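PDB 4QDG: putative adhesin from Bacteroides thetaiotaomicron, which is probably a cell-surface lipoprotein of the FimB/Mfa2 fimbrillin family that helps anchor or build adhesive pili on the outer membrane. Local coordinates for residues A[250-263]-A[291-305]. Sequence-based numbering, arbitrary orientation.
Sequences IPLINYLLMLKSDL and WIKTYIKINDWTVRI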
loop_
_atom_site.group_PDB
_atom_site.type_symbol
_atom_site.label_atom_id
_atom_site.label_comp_id
_atom_site.label_asym_id
_atom_site.label_seq_id
_atom_site.Cartn_x
_atom_site.Cartn_y
_atom_site.Cartn_z
ATOM N N ILE A 250 11.832 -14.580 7.473
ATOM C CA ILE A 250 12.672 -13.397 7.535
ATOM C C ILE A 250 11.938 -12.150 7.985
ATOM O O ILE A 250 10.733 -12.027 7.747
ATOM C CB ILE A 250 13.267 -13.149 6.100
ATOM C CG1 ILE A 250 12.145 -12.948 5.032
ATOM C CG2 ILE A 250 14.251 -14.256 5.686
ATOM C CD1 ILE A 250 12.429 -12.001 3.975
ATOM N N PRO A 251 12.676 -11.161 8.541
ATOM C CA PRO A 251 12.048 -9.858 8.792
ATOM C C PRO A 251 11.977 -9.131 7.438
ATOM O O PRO A 251 12.980 -8.626 6.919
ATOM C CB PRO A 251 12.975 -9.199 9.831
ATOM C CG PRO A 251 14.271 -9.958 9.762
ATOM C CD PRO A 251 14.126 -11.140 8.870
ATOM N N LEU A 252 10.783 -9.171 6.839
ATOM C CA LEU A 252 10.445 -8.640 5.528
ATOM C C LEU A 252 10.952 -7.196 5.272
ATOM O O LEU A 252 11.505 -6.950 4.204
ATOM C CB LEU A 252 8.910 -8.702 5.325
ATOM C CG LEU A 252 8.312 -8.068 4.048
ATOM C CD1 LEU A 252 8.836 -8.740 2.757
ATOM C CD2 LEU A 252 6.825 -8.177 4.069
ATOM N N ILE A 253 10.766 -6.271 6.226
ATOM C CA ILE A 253 11.115 -4.860 6.063
ATOM C C ILE A 253 12.648 -4.671 5.966
ATOM O O ILE A 253 13.126 -3.968 5.058
ATOM C CB ILE A 253 10.448 -3.986 7.145
ATOM C CG1 ILE A 253 8.928 -3.995 6.899
ATOM C CG2 ILE A 253 11.008 -2.567 7.121
ATOM C CD1 ILE A 253 8.182 -2.927 7.373
ATOM N N ASN A 254 13.395 -5.370 6.814
ATOM C CA ASN A 254 14.858 -5.377 6.812
ATOM C C ASN A 254 15.432 -5.843 5.481
ATOM O O ASN A 254 16.403 -5.262 5.006
ATOM C CB ASN A 254 15.390 -6.292 7.920
ATOM C CG ASN A 254 15.140 -5.784 9.316
ATOM O OD1 ASN A 254 14.337 -4.878 9.565
ATOM N ND2 ASN A 254 15.778 -6.418 10.270
ATOM N N TYR A 255 14.818 -6.873 4.883
ATOM C CA TYR A 255 15.245 -7.450 3.610
ATOM C C TYR A 255 14.963 -6.464 2.493
ATOM O O TYR A 255 15.862 -6.220 1.721
ATOM C CB TYR A 255 14.578 -8.828 3.377
ATOM C CG TYR A 255 15.393 -9.962 3.956
ATOM C CD1 TYR A 255 15.564 -10.092 5.335
ATOM C CD2 TYR A 255 16.094 -10.836 3.128
ATOM C CE1 TYR A 255 16.377 -11.090 5.876
ATOM C CE2 TYR A 255 16.942 -11.809 3.656
ATOM C CZ TYR A 255 17.060 -11.950 5.033
ATOM O OH TYR A 255 17.848 -12.949 5.558
ATOM N N LEU A 256 13.816 -5.768 2.513
ATOM C CA LEU A 256 13.509 -4.782 1.453
ATOM C C LEU A 256 14.426 -3.573 1.537
ATOM O O LEU A 256 14.780 -3.003 0.513
ATOM C CB LEU A 256 12.036 -4.309 1.470
ATOM C CG LEU A 256 10.949 -5.371 1.367
ATOM C CD1 LEU A 256 9.591 -4.737 1.554
ATOM C CD2 LEU A 256 11.022 -6.123 0.057
ATOM N N LEU A 257 14.793 -3.185 2.764
ATOM C CA LEU A 257 15.665 -2.049 3.004
ATOM C C LEU A 257 17.103 -2.392 2.569
ATOM O O LEU A 257 17.875 -1.462 2.394
ATOM C CB LEU A 257 15.593 -1.585 4.484
ATOM C CG LEU A 257 14.267 -0.930 4.957
ATOM C CD1 LEU A 257 14.298 -0.644 6.465
ATOM C CD2 LEU A 257 13.929 0.343 4.168
HETATM N N MSE A 258 17.444 -3.692 2.321
HETATM C CA MSE A 258 18.778 -4.035 1.777
HETATM C C MSE A 258 18.837 -3.576 0.302
HETATM O O MSE A 258 19.919 -3.272 -0.188
HETATM C CB MSE A 258 19.143 -5.528 1.892
HETATM C CG MSE A 258 19.289 -6.040 3.299
HETATM SE SE MSE A 258 19.219 -8.031 3.300
HETATM C CE MSE A 258 19.151 -8.305 5.338
ATOM N N LEU A 259 17.666 -3.477 -0.379
ATOM C CA LEU A 259 17.623 -2.945 -1.730
ATOM C C LEU A 259 17.830 -1.412 -1.663
ATOM O O LEU A 259 18.566 -0.858 -2.473
ATOM C CB LEU A 259 16.299 -3.297 -2.444
ATOM C CG LEU A 259 16.116 -2.679 -3.849
ATOM C CD1 LEU A 259 17.061 -3.337 -4.839
ATOM C CD2 LEU A 259 14.692 -2.846 -4.339
ATOM N N LYS A 260 17.186 -0.740 -0.691
ATOM C CA LYS A 260 17.334 0.698 -0.518
ATOM C C LYS A 260 18.790 1.071 -0.227
ATOM O O LYS A 260 19.319 1.965 -0.871
ATOM C CB LYS A 260 16.432 1.213 0.590
ATOM C CG LYS A 260 16.251 2.736 0.562
ATOM C CD LYS A 260 16.162 3.325 1.963
ATOM C CE LYS A 260 17.533 3.529 2.583
ATOM N NZ LYS A 260 17.417 4.097 3.949
ATOM N N SER A 261 19.453 0.342 0.679
ATOM C CA SER A 261 20.845 0.598 1.063
ATOM C C SER A 261 21.792 0.496 -0.131
ATOM O O SER A 261 22.765 1.235 -0.193
ATOM C CB SER A 261 21.269 -0.364 2.165
ATOM O OG SER A 261 20.455 -0.109 3.305
ATOM N N ASP A 262 21.477 -0.383 -1.086
ATOM C CA ASP A 262 22.226 -0.599 -2.315
ATOM C C ASP A 262 21.968 0.473 -3.376
ATOM O O ASP A 262 22.912 1.048 -3.901
ATOM C CB ASP A 262 21.848 -1.958 -2.913
ATOM C CG ASP A 262 22.771 -3.102 -2.592
ATOM O OD1 ASP A 262 23.069 -3.306 -1.388
ATOM O OD2 ASP A 262 23.106 -3.876 -3.529
ATOM N N LEU A 263 20.705 0.729 -3.713
ATOM C CA LEU A 263 20.424 1.615 -4.827
ATOM C C LEU A 263 19.897 2.983 -4.477
ATOM O O LEU A 263 19.894 3.845 -5.358
ATOM C CB LEU A 263 19.404 0.936 -5.769
ATOM C CG LEU A 263 19.797 -0.413 -6.429
ATOM C CD1 LEU A 263 18.697 -0.898 -7.326
ATOM C CD2 LEU A 263 21.102 -0.306 -7.230
ATOM N N TRP A 291 16.507 -23.095 1.371
ATOM C CA TRP A 291 16.912 -21.796 0.859
ATOM C C TRP A 291 18.439 -21.590 0.953
ATOM O O TRP A 291 19.031 -21.792 2.020
ATOM C CB TRP A 291 16.134 -20.686 1.599
ATOM C CG TRP A 291 16.593 -19.284 1.322
ATOM C CD1 TRP A 291 16.951 -18.757 0.114
ATOM C CD2 TRP A 291 16.606 -18.197 2.252
ATOM N NE1 TRP A 291 17.289 -17.434 0.255
ATOM C CE2 TRP A 291 17.049 -17.050 1.549
ATOM C CE3 TRP A 291 16.268 -18.071 3.608
ATOM C CZ2 TRP A 291 17.189 -15.799 2.164
ATOM C CZ3 TRP A 291 16.391 -16.824 4.211
ATOM C CH2 TRP A 291 16.858 -15.712 3.496
ATOM N N ILE A 292 19.066 -21.185 -0.174
ATOM C CA ILE A 292 20.499 -20.853 -0.232
ATOM C C ILE A 292 20.601 -19.414 0.288
ATOM O O ILE A 292 20.300 -18.450 -0.427
ATOM C CB ILE A 292 21.101 -21.056 -1.647
ATOM C CG1 ILE A 292 20.761 -22.454 -2.194
ATOM C CG2 ILE A 292 22.629 -20.804 -1.631
ATOM C CD1 ILE A 292 20.998 -22.669 -3.698
ATOM N N LYS A 293 20.940 -19.284 1.577
ATOM C CA LYS A 293 20.945 -18.018 2.290
ATOM C C LYS A 293 22.210 -17.193 1.984
ATOM O O LYS A 293 22.954 -16.821 2.892
ATOM C CB LYS A 293 20.761 -18.294 3.786
ATOM C CG LYS A 293 20.081 -17.144 4.545
ATOM C CD LYS A 293 19.772 -17.532 5.999
ATOM C CE LYS A 293 19.053 -16.435 6.758
ATOM N NZ LYS A 293 18.072 -16.994 7.740
ATOM N N THR A 294 22.419 -16.847 0.687
ATOM C CA THR A 294 23.577 -16.069 0.223
ATOM C C THR A 294 23.132 -14.776 -0.497
ATOM O O THR A 294 23.361 -13.671 0.009
ATOM C CB THR A 294 24.483 -16.927 -0.643
ATOM O OG1 THR A 294 23.752 -17.395 -1.771
ATOM C CG2 THR A 294 25.097 -18.110 0.129
ATOM N N TYR A 295 22.482 -14.927 -1.663
ATOM C CA TYR A 295 21.974 -13.848 -2.518
ATOM C C TYR A 295 20.536 -14.088 -2.895
ATOM O O TYR A 295 20.134 -15.228 -3.139
ATOM C CB TYR A 295 22.790 -13.727 -3.814
ATOM C CG TYR A 295 24.253 -13.415 -3.617
ATOM C CD1 TYR A 295 25.171 -14.425 -3.352
ATOM C CD2 TYR A 295 24.725 -12.112 -3.720
ATOM C CE1 TYR A 295 26.522 -14.141 -3.153
ATOM C CE2 TYR A 295 26.073 -11.814 -3.531
ATOM C CZ TYR A 295 26.973 -12.835 -3.257
ATOM O OH TYR A 295 28.303 -12.530 -3.081
ATOM N N ILE A 296 19.763 -13.012 -2.926
ATOM C CA ILE A 296 18.367 -12.991 -3.369
ATOM C C ILE A 296 18.211 -11.858 -4.401
ATOM O O ILE A 296 19.138 -11.068 -4.621
ATOM C CB ILE A 296 17.331 -12.871 -2.199
ATOM C CG1 ILE A 296 17.518 -11.575 -1.378
ATOM C CG2 ILE A 296 17.305 -14.146 -1.313
ATOM C CD1 ILE A 296 16.279 -11.140 -0.562
ATOM N N LYS A 297 17.065 -11.796 -5.044
ATOM C CA LYS A 297 16.746 -10.715 -5.945
ATOM C C LYS A 297 15.609 -9.939 -5.365
ATOM O O LYS A 297 14.622 -10.539 -4.955
ATOM C CB LYS A 297 16.409 -11.212 -7.354
ATOM C CG LYS A 297 17.586 -11.129 -8.296
ATOM C CD LYS A 297 17.232 -11.656 -9.657
ATOM C CE LYS A 297 17.908 -10.870 -10.739
ATOM N NZ LYS A 297 18.157 -11.701 -11.939
ATOM N N ILE A 298 15.768 -8.603 -5.259
ATOM C CA ILE A 298 14.684 -7.723 -4.822
ATOM C C ILE A 298 14.454 -6.760 -5.961
ATOM O O ILE A 298 15.402 -6.111 -6.387
ATOM C CB ILE A 298 14.905 -7.017 -3.470
ATOM C CG1 ILE A 298 15.335 -8.021 -2.392
ATOM C CG2 ILE A 298 13.633 -6.251 -3.077
ATOM C CD1 ILE A 298 15.600 -7.437 -1.037
ATOM N N ASN A 299 13.215 -6.700 -6.487
ATOM C CA ASN A 299 12.826 -5.827 -7.600
ATOM C C ASN A 299 13.834 -5.902 -8.756
ATOM O O ASN A 299 14.236 -4.885 -9.313
ATOM C CB ASN A 299 12.600 -4.376 -7.118
ATOM C CG ASN A 299 11.462 -4.272 -6.127
ATOM O OD1 ASN A 299 10.755 -5.232 -5.875
ATOM N ND2 ASN A 299 11.278 -3.138 -5.512
ATOM N N ASP A 300 14.215 -7.139 -9.117
ATOM C CA ASP A 300 15.138 -7.510 -10.205
ATOM C C ASP A 300 16.594 -7.095 -9.897
ATOM O O ASP A 300 17.437 -7.153 -10.774
ATOM C CB ASP A 300 14.659 -6.931 -11.559
ATOM C CG ASP A 300 15.152 -7.693 -12.791
ATOM O OD1 ASP A 300 15.094 -8.958 -12.783
ATOM O OD2 ASP A 300 15.564 -7.029 -13.777
ATOM N N TRP A 301 16.905 -6.732 -8.655
ATOM C CA TRP A 301 18.271 -6.349 -8.315
ATOM C C TRP A 301 18.860 -7.397 -7.339
ATOM O O TRP A 301 18.219 -7.733 -6.353
ATOM C CB TRP A 301 18.294 -4.916 -7.756
ATOM C CG TRP A 301 19.628 -4.485 -7.248
ATOM C CD1 TRP A 301 20.071 -4.521 -5.954
ATOM C CD2 TRP A 301 20.730 -4.037 -8.040
ATOM N NE1 TRP A 301 21.384 -4.110 -5.894
ATOM C CE2 TRP A 301 21.814 -3.803 -7.161
ATOM C CE3 TRP A 301 20.893 -3.763 -9.411
ATOM C CZ2 TRP A 301 23.055 -3.330 -7.613
ATOM C CZ3 TRP A 301 22.125 -3.305 -9.862
ATOM C CH2 TRP A 301 23.184 -3.074 -8.968
ATOM N N THR A 302 20.050 -7.939 -7.648
ATOM C CA THR A 302 20.696 -8.963 -6.818
ATOM C C THR A 302 21.279 -8.331 -5.543
ATOM O O THR A 302 22.082 -7.400 -5.602
ATOM C CB THR A 302 21.750 -9.743 -7.612
ATOM O OG1 THR A 302 21.098 -10.339 -8.731
ATOM C CG2 THR A 302 22.383 -10.858 -6.791
ATOM N N VAL A 303 20.841 -8.844 -4.389
ATOM C CA VAL A 303 21.251 -8.365 -3.071
ATOM C C VAL A 303 21.939 -9.496 -2.277
ATOM O O VAL A 303 21.401 -10.603 -2.186
ATOM C CB VAL A 303 20.018 -7.811 -2.304
ATOM C CG1 VAL A 303 20.348 -7.524 -0.846
ATOM C CG2 VAL A 303 19.456 -6.567 -2.975
ATOM N N ARG A 304 23.112 -9.196 -1.691
ATOM C CA ARG A 304 23.829 -10.089 -0.797
ATOM C C ARG A 304 23.195 -9.983 0.592
ATOM O O ARG A 304 23.028 -8.874 1.086
ATOM C CB ARG A 304 25.317 -9.728 -0.759
ATOM C CG ARG A 304 26.117 -10.655 0.138
ATOM C CD ARG A 304 27.580 -10.442 -0.054
ATOM N NE ARG A 304 28.349 -10.997 1.051
ATOM C CZ ARG A 304 29.024 -10.255 1.922
ATOM N NH1 ARG A 304 29.035 -8.927 1.810
ATOM N NH2 ARG A 304 29.729 -10.831 2.887
ATOM N N ILE A 305 22.808 -11.110 1.205
ATOM C CA ILE A 305 22.158 -11.087 2.524
ATOM C C ILE A 305 23.158 -10.681 3.648
ATOM O O ILE A 305 22.947 -9.624 4.271
ATOM C CB ILE A 305 21.430 -12.406 2.865
ATOM C CG1 ILE A 305 20.235 -12.624 1.924
ATOM C CG2 ILE A 305 20.955 -12.416 4.338
ATOM C CD1 ILE A 305 20.160 -14.009 1.466
HETATM O O HOH W 1 23.844 -6.136 -0.958
#
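With chi1 at 174°, Trp-301 swings its indole away from its own N, and Leu-263 holds CG beside its own N (chi1 -61°). These two torsions bring the leucine over one face of the indole. Leu-263 CD2 sits 3.6 Å from the centroid of the six-membered ring of Trp-301, a CH-pi contact. At the ring edge, Trp-301 NE1 donates a nearly straight hydrogen bond of 2.9 Å to Asp-262 OD2. The acceptor lies in the indole plane. The N-H comes from the anti side of OD2, somewhat out of the carboxylate plane. Contacts at face and edge together probably limit the turning of the ring. The other carboxylate oxygen, Asp-262 OD1, takes a bond from a water that also accepts from Arg-304 N. Leu-259 CD1 packs 3.4 Å from Trp-301 CD1, and Leu-259 CD2 lies 3.8 Å from Ile-298 CG2. The residue before it, Met-258, sets CB 3.6 Å from Val-303 CG1. Tyr-255 fills the other end. Ile-296 CD1 meets its ring edge in plane, 3.7 Å from Tyr-255 CD2. Its hydroxyl end reaches Ile-305 CG2 and Trp-291 CH2, and Trp-291 also packs on Ile-250 CG2. The helix thus lies across a beta hairpin, at 80° to strand 295-298, with a type I' turn from Ile-298 to Trp-301. Strand 295-298 pairs antiparallel with strand 278-285, whose Ser-280 N donates to Asn-299 OD1 and whose Trp-279 touches Leu-256. Another side of helix 252-263 packs on helix 269-275, which carries the magnesium ligand Leu-273. The first turn of helix 252-263 follows directly from strand 246-251, which pairs with strand 235-240.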